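Local coordinates for protein nitric oxide dioxygenase (Rhodothermus marinus DSM 4252, PDB 6WK3) that binds heme and probably serves as a nitric oxide dioxygenase in its native form, this variant having been engineered as a carbene transferase, at residues Gly89-Ala92 and Val93-Pro96. The protein carries 1 engineered substitution. Residues are numbered along the deposited sequence; the frame is centred on the assembly and turned at random.
With HEM (protoporphyrin IX containing Fe), chain E.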
loop_
_atom_site.group_PDB
_atom_site.type_symbol
_atom_site.label_atom_id
_atom_site.label_comp_id
_atom_site.label_asym_id
_atom_site.label_seq_id
_atom_site.Cartn_x
_atom_site.Cartn_y
_atom_site.Cartn_z
ATOM N N GLY A 89 -8.205 -1.999 -4.106
ATOM C CA GLY A 89 -9.374 -2.722 -4.565
ATOM C C GLY A 89 -9.268 -3.270 -5.967
ATOM O O GLY A 89 -10.295 -3.466 -6.625
ATOM N N VAL A 90 -8.049 -3.525 -6.448
ATOM C CA VAL A 90 -7.882 -4.118 -7.770
ATOM C C VAL A 90 -8.485 -5.515 -7.776
ATOM O O VAL A 90 -8.343 -6.283 -6.815
ATOM C CB VAL A 90 -6.397 -4.139 -8.165
ATOM C CG1 VAL A 90 -6.187 -4.973 -9.427
ATOM C CG2 VAL A 90 -5.894 -2.714 -8.362
ATOM N N GLN A 91 -9.178 -5.843 -8.862
ATOM C CA GLN A 91 -9.982 -7.048 -8.954
ATOM C C GLN A 91 -9.442 -7.960 -10.044
ATOM O O GLN A 91 -8.734 -7.525 -10.957
ATOM C CB GLN A 91 -11.456 -6.713 -9.237
ATOM C CG GLN A 91 -12.165 -6.012 -8.082
ATOM C CD GLN A 91 -12.101 -6.811 -6.785
ATOM O OE1 GLN A 91 -12.108 -8.046 -6.795
ATOM N NE2 GLN A 91 -12.034 -6.106 -5.662
ATOM N N ALA A 92 -9.806 -9.240 -9.940
ATOM C CA ALA A 92 -9.312 -10.237 -10.882
ATOM C C ALA A 92 -9.694 -9.891 -12.314
ATOM O O ALA A 92 -8.912 -10.120 -13.247
ATOM C CB ALA A 92 -9.845 -11.618 -10.506
ATOM N N VAL A 93 -10.886 -9.327 -12.512
ATOM C CA VAL A 93 -11.356 -9.034 -13.866
ATOM C C VAL A 93 -10.715 -7.794 -14.467
ATOM O O VAL A 93 -10.907 -7.529 -15.660
ATOM C CB VAL A 93 -12.887 -8.886 -13.883
ATOM C CG1 VAL A 93 -13.540 -10.264 -13.837
ATOM C CG2 VAL A 93 -13.352 -8.019 -12.720
ATOM N N HIS A 94 -9.956 -7.027 -13.682
ATOM C CA HIS A 94 -9.241 -5.884 -14.239
ATOM C C HIS A 94 -8.034 -6.319 -15.062
ATOM O O HIS A 94 -7.638 -5.613 -15.996
ATOM C CB HIS A 94 -8.792 -4.945 -13.120
ATOM C CG HIS A 94 -9.914 -4.219 -12.448
ATOM N ND1 HIS A 94 -10.013 -4.108 -11.077
ATOM C CD2 HIS A 94 -10.984 -3.563 -12.956
ATOM C CE1 HIS A 94 -11.094 -3.413 -10.771
ATOM N NE2 HIS A 94 -11.701 -3.072 -11.892
ATOM N N TYR A 95 -7.439 -7.466 -14.731
ATOM C CA TYR A 95 -6.191 -7.867 -15.376
ATOM C C TYR A 95 -6.296 -8.020 -16.889
ATOM O O TYR A 95 -5.348 -7.612 -17.582
ATOM C CB TYR A 95 -5.667 -9.152 -14.720
ATOM C CG TYR A 95 -5.034 -8.870 -13.383
ATOM C CD1 TYR A 95 -3.707 -8.474 -13.296
ATOM C CD2 TYR A 95 -5.776 -8.945 -12.210
ATOM C CE1 TYR A 95 -3.127 -8.188 -12.078
ATOM C CE2 TYR A 95 -5.203 -8.664 -10.985
ATOM C CZ TYR A 95 -3.875 -8.289 -10.927
ATOM O OH TYR A 95 -3.290 -8.003 -9.719
ATOM N N PRO A 96 -7.368 -8.576 -17.467
ATOM C CA PRO A 96 -7.470 -8.547 -18.935
ATOM C C PRO A 96 -7.487 -7.138 -19.506
ATOM O O PRO A 96 -6.943 -6.918 -20.596
ATOM C CB PRO A 96 -8.786 -9.288 -19.209
ATOM C CG PRO A 96 -8.958 -10.180 -18.044
ATOM C CD PRO A 96 -8.431 -9.405 -16.870
HETATM C CHA HEM E . 0.213 -0.258 -8.311
HETATM C CHB HEM E . 2.404 -3.340 -11.371
HETATM C CHC HEM E . -2.000 -4.869 -12.674
HETATM C CHD HEM E . -3.899 -0.796 -10.822
HETATM C C1A HEM E . 1.185 -0.989 -8.965
HETATM C C2A HEM E . 2.608 -0.953 -8.709
HETATM C C3A HEM E . 3.212 -1.794 -9.552
HETATM C C4A HEM E . 2.197 -2.408 -10.378
HETATM C CMA HEM E . 4.726 -2.068 -9.634
HETATM C CAA HEM E . 3.309 -0.090 -7.643
HETATM C CBA HEM E . 3.378 -0.894 -6.351
HETATM C CGA HEM E . 4.225 -0.161 -5.345
HETATM O O1A HEM E . 3.656 0.569 -4.498
HETATM O O2A HEM E . 5.474 -0.304 -5.388
HETATM C C1B HEM E . 1.404 -4.079 -11.965
HETATM C C2B HEM E . 1.568 -5.228 -12.833
HETATM C C3B HEM E . 0.343 -5.643 -13.204
HETATM C C4B HEM E . -0.630 -4.777 -12.567
HETATM C CMB HEM E . 2.943 -5.801 -13.240
HETATM C CAB HEM E . -0.061 -6.837 -14.102
HETATM C CBB HEM E . 0.731 -7.884 -14.341
HETATM C C1C HEM E . -2.909 -3.890 -12.321
HETATM C C2C HEM E . -4.325 -3.905 -12.597
HETATM C C3C HEM E . -4.862 -2.783 -12.111
HETATM C C4C HEM E . -3.806 -2.011 -11.473
HETATM C CMC HEM E . -5.081 -5.022 -13.349
HETATM C CAC HEM E . -6.365 -2.443 -12.217
HETATM C CBC HEM E . -6.778 -1.178 -12.237
HETATM C C1D HEM E . -3.006 -0.341 -9.869
HETATM C C2D HEM E . -3.231 0.625 -8.810
HETATM C C3D HEM E . -2.081 0.768 -8.126
HETATM C C4D HEM E . -1.096 -0.103 -8.718
HETATM C CMD HEM E . -4.567 1.354 -8.545
HETATM C CAD HEM E . -1.782 1.677 -6.913
HETATM C CBD HEM E . -2.429 1.107 -5.657
HETATM C CGD HEM E . -1.791 1.685 -4.418
HETATM O O1D HEM E . -0.603 2.104 -4.477
HETATM O O2D HEM E . -2.476 1.705 -3.360
HETATM N NA HEM E . 0.974 -1.889 -9.990
HETATM N NB HEM E . 0.054 -3.840 -11.826
HETATM N NC HEM E . -2.634 -2.721 -11.636
HETATM N ND HEM E . -1.696 -0.753 -9.773
HETATM FE FE HEM E . -0.815 -2.225 -10.892
#
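Between Q91 and H94 the chain turns tightly, H94 N donating to Q91 O at 3.0 Å, while the next such bond, Y95 N to A92 O, is weak. The same pair is joined a second time in the reverse sense: Q91 N donates to H94 ND1 at 2.9 Å, arriving 22° out of the imidazole plane. With CG anti to its own carbonyl carbon (chi1 -70°), H94 turns the ND1 edge of its ring to this amide, where Q91 CB also rests 3.5 Å from ND1, and the bond at ND1 helps to fix the rotation of the ring. This is the FG corner of the globin fold, joining helix 75-88, which carries the axial H85 and ends at G89 in a Schellman motif, to helix 94-110. Such corners illustrate how a short connection can line a heme pocket. V90 sets CG2 3.7 Å from HEM CHD, H94 CB lies 3.6 Å from HEM CAC, and Y95 receives HEM CMC over one face, toward the ring rim. CE2 of Y95 meets V90 CG1 at 4.1 Å. Y95 OH is hydrogen-bonded to E137 OE1 and weakly to H85 ND1, a grouping consistent with the proximal Tyr-Glu-His network of flavohemoglobins. Replacing Y95 by a phenylalanine would probably leave E137 without its hydroxyl partner and H85 without a weak second-shell bond at ND1.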